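Local coordinates for alpha-glucosidase YIHQ from Escherichia coli, a protein that hydrolyses sulfoquinovosyl diacylglycerides and simple sulfoquinovosides, releasing sulfoquinovose for use as a source of carbon and sulfur, in two crystal structures: PDB 5AEE (chain A, 1.85 Å), residues Met403-Glu408 and Phe453-Ser458; PDB 5OHT (chain B, 1.87 Å), residues Met403-Glu408 and Phe453-Ser458. Both blocks share one frame: the second was fitted to the first on N, CA, C and O of the twelve residues, RMSD 0.32 Å. Numbering follows each deposited sequence.

Structure 1 (5AEE); sequences MADFGE and FMRAGS. It carries 1 engineered substitution outside these segments. With NSQ (4-nitrophenyl alpha-D-6-sulfoquinovoside), chain C.
Arg455 leaves its backbone with CG anti to its N (chi1 173°) and bends at chi3 (70°), while Glu408, by similarity an active-site residue, starts with CG between N and the carbonyl carbon (chi1 79°); these torsions bring guanidinium and carboxylate into contact at the C-terminal ends of the neighbouring parallel TIM-barrel strands 401-404 and 451-454. Arg455 NE donates almost straight to OD1 of the nucleophile Asp405, 2.7 Å, and NH2 shares that oxygen. Arg455 NH2 also reaches Glu408 OE2 at 2.8 Å, forming a salt-bridge network, and Arg455 NH1 pairs with Glu152. The guanidinium stands over the Phe406 ring as a cation-pi contact, CZ 4.6 Å from the centroid. Asp405 OD2, hydrogen-bonded by Tyr333, lies 2.9 Å from the substrate's O5. At the strand ends, Ala404 N bonds to Phe453 O, and the CA of Met403 lies over the Phe453 ring. One water donates to Ala404 O and Phe406 O and accepts from Arg455 N.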
# COMPACT_ATOMS: atom_id res chain seq x y z
N MET A 403 -7.23 -9.17 -8.96
CA MET A 403 -7.33 -8.40 -7.70
C MET A 403 -7.41 -9.37 -6.51
O MET A 403 -8.38 -10.14 -6.43
CB MET A 403 -8.54 -7.47 -7.74
CG MET A 403 -8.71 -6.57 -6.48
SD MET A 403 -10.01 -5.40 -6.73
CE MET A 403 -9.16 -4.18 -7.67
N ALA A 404 -6.36 -9.40 -5.66
CA ALA A 404 -6.43 -10.06 -4.37
C ALA A 404 -6.68 -9.01 -3.30
O ALA A 404 -5.74 -8.32 -2.82
CB ALA A 404 -5.16 -10.76 -4.07
N ASP A 405 -7.95 -8.94 -2.90
CA ASP A 405 -8.48 -7.76 -2.22
C ASP A 405 -8.62 -8.06 -0.76
O ASP A 405 -8.46 -9.18 -0.36
CB ASP A 405 -9.78 -7.36 -2.89
CG ASP A 405 -10.32 -6.02 -2.45
OD1 ASP A 405 -9.60 -5.16 -1.90
OD2 ASP A 405 -11.50 -5.80 -2.76
N PHE A 406 -8.83 -7.02 0.02
CA PHE A 406 -9.15 -7.08 1.42
C PHE A 406 -7.98 -7.65 2.17
O PHE A 406 -6.87 -7.66 1.63
CB PHE A 406 -10.50 -7.77 1.77
CG PHE A 406 -11.68 -7.00 1.35
CD1 PHE A 406 -12.19 -7.15 0.10
CD2 PHE A 406 -12.30 -6.12 2.26
CE1 PHE A 406 -13.29 -6.37 -0.30
CE2 PHE A 406 -13.42 -5.41 1.90
CZ PHE A 406 -13.87 -5.49 0.60
N GLY A 407 -8.16 -8.08 3.43
CA GLY A 407 -7.02 -8.36 4.32
C GLY A 407 -7.03 -7.38 5.51
O GLY A 407 -6.29 -7.60 6.48
N GLU A 408 -7.83 -6.31 5.42
CA GLU A 408 -7.88 -5.24 6.50
C GLU A 408 -9.04 -5.33 7.48
O GLU A 408 -9.22 -4.43 8.37
CB GLU A 408 -7.91 -3.85 5.84
CG GLU A 408 -9.26 -3.37 5.28
CD GLU A 408 -9.66 -4.01 3.96
OE1 GLU A 408 -8.92 -4.86 3.44
OE2 GLU A 408 -10.71 -3.62 3.44
N PHE A 453 -2.72 -8.29 -7.64
CA PHE A 453 -2.50 -6.98 -7.09
C PHE A 453 -3.33 -6.85 -5.88
O PHE A 453 -4.41 -7.36 -5.83
CB PHE A 453 -2.71 -5.84 -8.16
CG PHE A 453 -3.94 -5.97 -9.00
CD1 PHE A 453 -3.95 -6.81 -10.08
CD2 PHE A 453 -5.07 -5.26 -8.72
CE1 PHE A 453 -5.10 -6.90 -10.86
CE2 PHE A 453 -6.22 -5.35 -9.49
CZ PHE A 453 -6.22 -6.19 -10.57
N MET A 454 -2.81 -6.12 -4.89
CA MET A 454 -3.41 -6.09 -3.59
C MET A 454 -3.53 -4.69 -3.09
O MET A 454 -2.82 -3.78 -3.51
CB MET A 454 -2.46 -6.82 -2.54
CG MET A 454 -2.32 -8.30 -2.91
SD MET A 454 -1.43 -9.23 -1.64
CE MET A 454 -2.81 -9.63 -0.59
N ARG A 455 -4.43 -4.55 -2.16
CA ARG A 455 -4.77 -3.23 -1.56
C ARG A 455 -4.21 -3.22 -0.15
O ARG A 455 -3.29 -2.47 0.14
CB ARG A 455 -6.32 -3.09 -1.59
CG ARG A 455 -6.92 -1.90 -0.87
CD ARG A 455 -8.36 -1.66 -1.26
NE ARG A 455 -9.26 -2.70 -0.74
CZ ARG A 455 -9.93 -2.68 0.38
NH1 ARG A 455 -9.92 -1.63 1.23
NH2 ARG A 455 -10.68 -3.74 0.68
N ALA A 456 -4.76 -4.06 0.71
CA ALA A 456 -4.22 -4.22 2.06
C ALA A 456 -2.78 -4.75 2.03
O ALA A 456 -2.41 -5.57 1.15
CB ALA A 456 -5.10 -5.08 2.93
N GLY A 457 -1.99 -4.32 2.98
CA GLY A 457 -0.66 -4.91 3.12
C GLY A 457 -0.18 -4.78 4.52
O GLY A 457 -0.79 -4.06 5.28
N SER A 458 0.90 -5.51 4.82
CA SER A 458 1.59 -5.46 6.10
C SER A 458 3.02 -5.93 5.88
O SER A 458 3.38 -6.35 4.77
CB SER A 458 0.86 -6.33 7.18
OG SER A 458 0.88 -7.73 6.89
O12 NSQ C . -16.31 -5.53 -2.34
S10 NSQ C . -16.63 -5.62 -3.78
O13 NSQ C . -17.09 -6.93 -4.31
O11 NSQ C . -17.54 -4.51 -4.09
C6 NSQ C . -15.19 -5.36 -4.69
C5 NSQ C . -14.50 -4.02 -4.48
O5 NSQ C . -13.84 -4.16 -3.19
C1 NSQ C . -12.93 -3.17 -2.82
C2 NSQ C . -11.89 -2.91 -3.93
O2 NSQ C . -11.03 -1.92 -3.44
C3 NSQ C . -12.62 -2.55 -5.21
O3 NSQ C . -11.74 -2.27 -6.28
C4 NSQ C . -13.54 -3.68 -5.64
O4 NSQ C . -14.28 -3.24 -6.82
O1 NSQ C . -13.74 -2.02 -2.58
C25 NSQ C . -14.44 -2.01 -1.44
C26 NSQ C . -13.77 -2.07 -0.21
C27 NSQ C . -14.51 -2.12 0.93
C28 NSQ C . -15.89 -2.04 0.87
N32 NSQ C . -16.62 -2.15 2.07
O33 NSQ C . -17.84 -2.46 2.02
O34 NSQ C . -16.00 -2.12 3.19
C29 NSQ C . -16.53 -2.00 -0.37
C30 NSQ C . -15.80 -1.98 -1.54
O HOH W 1 -5.57 -6.70 -0.62

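Structure 2 (5OHT); sequences MADFGE and FMRAGS. With 9VH ([(3~{S},4~{R},5~{R})-4,5-bis(oxidanyl)piperidin-3-yl]methanesulfonic acid), chain D.
With CG between its backbone N and carbonyl carbon (chi1 77°), Arg455 runs extended to NE, and Glu408, by similarity an active-site residue, whose CG lies anti to the carbonyl carbon (chi1 -44°), bends at chi2 (85°) to meet it. OD1 of the nucleophile Asp405 forms a salt bridge with Arg455 NE at 3.4 Å; the oxygen lies well out of the guanidinium plane and no N-H points at it. Glu408 is gripped side-on: Arg455 NE donates to OE1 at 2.7 Å and NH2 donates nearly straight to OE2 at 3.2 Å, completing a salt-bridge network. Long, weak ion pairs link Arg455 to Glu152 and to Asp472, the inferred proton donor. The guanidinium stands over the Phe406 ring as a cation-pi contact, CZ 4.5 Å from the centroid. Asp405 OD2, hydrogen-bonded by Tyr333, accepts from the inhibitor's N1 at 2.6 Å. At the strand ends, Ala404 N bonds to Phe453 O, and the CA of Met403 lies over the Phe453 ring. One water donates to Ala404 O and Phe406 O and accepts from Arg455 N.

What differs
The CA atoms coincide within the error, and the side chains of Met403(A), Asp405(A), Phe406(A), Phe453(A), Met454(A) and their counterparts keep their places; the bond from Ala404(A) N to Phe453(A) O recurs between Ala404(B) and Phe453(B), and a water sits at the same place in both. Arg455(A) and Arg455(B) each form salt bridges with the Asp405 and Glu408 of their own chain. What changes is how the arginine and the glutamate are folded. Arg455(A) has chi1 173° and a chain bent at chi3, whereas Arg455(B) has chi1 77° and runs extended to NE; the place of NH1 of Arg455(A) is left. Arg455(A) NE lies 2.7 Å from Asp405(A) OD1, and Arg455(B) NE 3.4 Å from Asp405(B) OD1, the charge pairing being found in both. The Glu408 side chain is also turned, at chi1 and chi2, and the CD atoms of Glu408(A) and Glu408(B) are 1.2 Å apart after superposition. The place of OE2 of Glu408(A) is left, yet Glu408(A) touches Arg455(A) and Ala456(A) as Glu408(B) touches Arg455(B) and Ala456(B), and the bond from NH2 to OE2 is found in both. The engineered Asn472(A) stands where Asp472(B), the inferred proton donor, is found. The ligand differs too: the nitrophenyl substrate in 5AEE and the aza-sugar inhibitor in 5OHT occupy the same place, and this difference may go with the different side-chain positions.

Structure 2 (5OHT)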
# COMPACT_ATOMS: atom_id res chain seq x y z
N MET B 403 -7.30 -9.43 -9.07
CA MET B 403 -7.36 -8.62 -7.85
C MET B 403 -7.41 -9.54 -6.64
O MET B 403 -8.30 -10.41 -6.58
CB MET B 403 -8.61 -7.74 -7.90
CG MET B 403 -8.76 -6.76 -6.71
SD MET B 403 -10.18 -5.64 -6.77
CE MET B 403 -9.54 -4.29 -7.75
N ALA B 404 -6.42 -9.41 -5.73
CA ALA B 404 -6.42 -10.10 -4.47
C ALA B 404 -6.72 -9.07 -3.35
O ALA B 404 -5.84 -8.34 -2.85
CB ALA B 404 -5.09 -10.80 -4.27
N ASP B 405 -8.01 -8.98 -3.02
CA ASP B 405 -8.59 -7.86 -2.28
C ASP B 405 -8.67 -8.06 -0.78
O ASP B 405 -8.48 -9.16 -0.28
CB ASP B 405 -9.97 -7.64 -2.89
CG ASP B 405 -10.60 -6.29 -2.62
OD1 ASP B 405 -9.96 -5.36 -2.14
OD2 ASP B 405 -11.79 -6.18 -2.91
N PHE B 406 -9.01 -6.99 -0.06
CA PHE B 406 -9.27 -7.01 1.40
C PHE B 406 -8.05 -7.51 2.22
O PHE B 406 -6.92 -7.41 1.76
CB PHE B 406 -10.58 -7.79 1.74
CG PHE B 406 -11.83 -7.08 1.29
CD1 PHE B 406 -12.46 -6.14 2.14
CD2 PHE B 406 -12.42 -7.37 0.08
CE1 PHE B 406 -13.62 -5.50 1.75
CE2 PHE B 406 -13.62 -6.74 -0.32
CZ PHE B 406 -14.20 -5.79 0.49
N GLY B 407 -8.29 -8.04 3.40
CA GLY B 407 -7.29 -8.22 4.44
C GLY B 407 -7.36 -7.37 5.69
O GLY B 407 -6.55 -7.59 6.58
N GLU B 408 -8.29 -6.42 5.77
CA GLU B 408 -8.31 -5.39 6.82
C GLU B 408 -9.40 -5.61 7.88
O GLU B 408 -9.51 -4.79 8.83
CB GLU B 408 -8.59 -3.98 6.20
CG GLU B 408 -7.83 -3.61 4.93
CD GLU B 408 -8.48 -4.11 3.64
OE1 GLU B 408 -8.00 -3.73 2.55
OE2 GLU B 408 -9.55 -4.81 3.71
N PHE B 453 -2.70 -8.36 -7.82
CA PHE B 453 -2.55 -7.04 -7.26
C PHE B 453 -3.41 -6.86 -6.02
O PHE B 453 -4.55 -7.35 -5.96
CB PHE B 453 -2.77 -5.92 -8.33
CG PHE B 453 -4.06 -6.06 -9.14
CD1 PHE B 453 -4.13 -6.91 -10.21
CD2 PHE B 453 -5.17 -5.31 -8.82
CE1 PHE B 453 -5.29 -7.03 -10.98
CE2 PHE B 453 -6.34 -5.44 -9.58
CZ PHE B 453 -6.38 -6.32 -10.64
N MET B 454 -2.82 -6.21 -5.02
CA MET B 454 -3.36 -6.06 -3.62
C MET B 454 -3.53 -4.63 -3.20
O MET B 454 -2.82 -3.75 -3.70
CB MET B 454 -2.44 -6.77 -2.60
CG MET B 454 -2.13 -8.17 -2.97
SD MET B 454 -1.38 -9.17 -1.67
CE MET B 454 -2.74 -9.27 -0.50
N ARG B 455 -4.48 -4.36 -2.30
CA ARG B 455 -4.65 -3.01 -1.71
C ARG B 455 -4.14 -2.95 -0.27
O ARG B 455 -3.67 -1.89 0.16
CB ARG B 455 -6.10 -2.50 -1.83
CG ARG B 455 -7.09 -3.11 -0.84
CD ARG B 455 -8.52 -2.57 -0.89
NE ARG B 455 -9.30 -3.01 0.28
CZ ARG B 455 -10.60 -2.70 0.49
NH1 ARG B 455 -11.27 -1.97 -0.42
NH2 ARG B 455 -11.23 -3.10 1.61
N ALA B 456 -4.27 -4.07 0.48
CA ALA B 456 -3.85 -4.14 1.88
C ALA B 456 -2.41 -4.68 1.93
O ALA B 456 -1.92 -5.37 0.99
CB ALA B 456 -4.74 -5.07 2.73
N GLY B 457 -1.72 -4.34 3.00
CA GLY B 457 -0.40 -4.88 3.25
C GLY B 457 0.05 -4.79 4.68
O GLY B 457 -0.59 -4.16 5.52
N SER B 458 1.17 -5.49 4.94
CA SER B 458 1.90 -5.48 6.24
C SER B 458 3.31 -5.98 6.03
O SER B 458 3.71 -6.34 4.90
CB SER B 458 1.16 -6.31 7.33
OG SER B 458 1.16 -7.71 7.01
O1 9VH D . -17.96 -5.05 -4.09
S1 9VH D . -17.01 -6.09 -3.86
O2 9VH D . -17.31 -7.44 -4.13
O3 9VH D . -16.60 -6.08 -2.41
C1 9VH D . -15.52 -5.75 -4.78
C2 9VH D . -14.94 -4.33 -4.68
C3 9VH D . -14.46 -3.98 -3.28
N1 9VH D . -13.01 -3.86 -3.04
C4 9VH D . -12.34 -2.93 -3.97
C5 9VH D . -13.05 -2.76 -5.32
O4 9VH D . -12.11 -2.47 -6.34
C6 9VH D . -13.85 -4.00 -5.72
O5 9VH D . -14.47 -3.74 -6.98
O HOH W 2 -5.66 -6.60 -0.71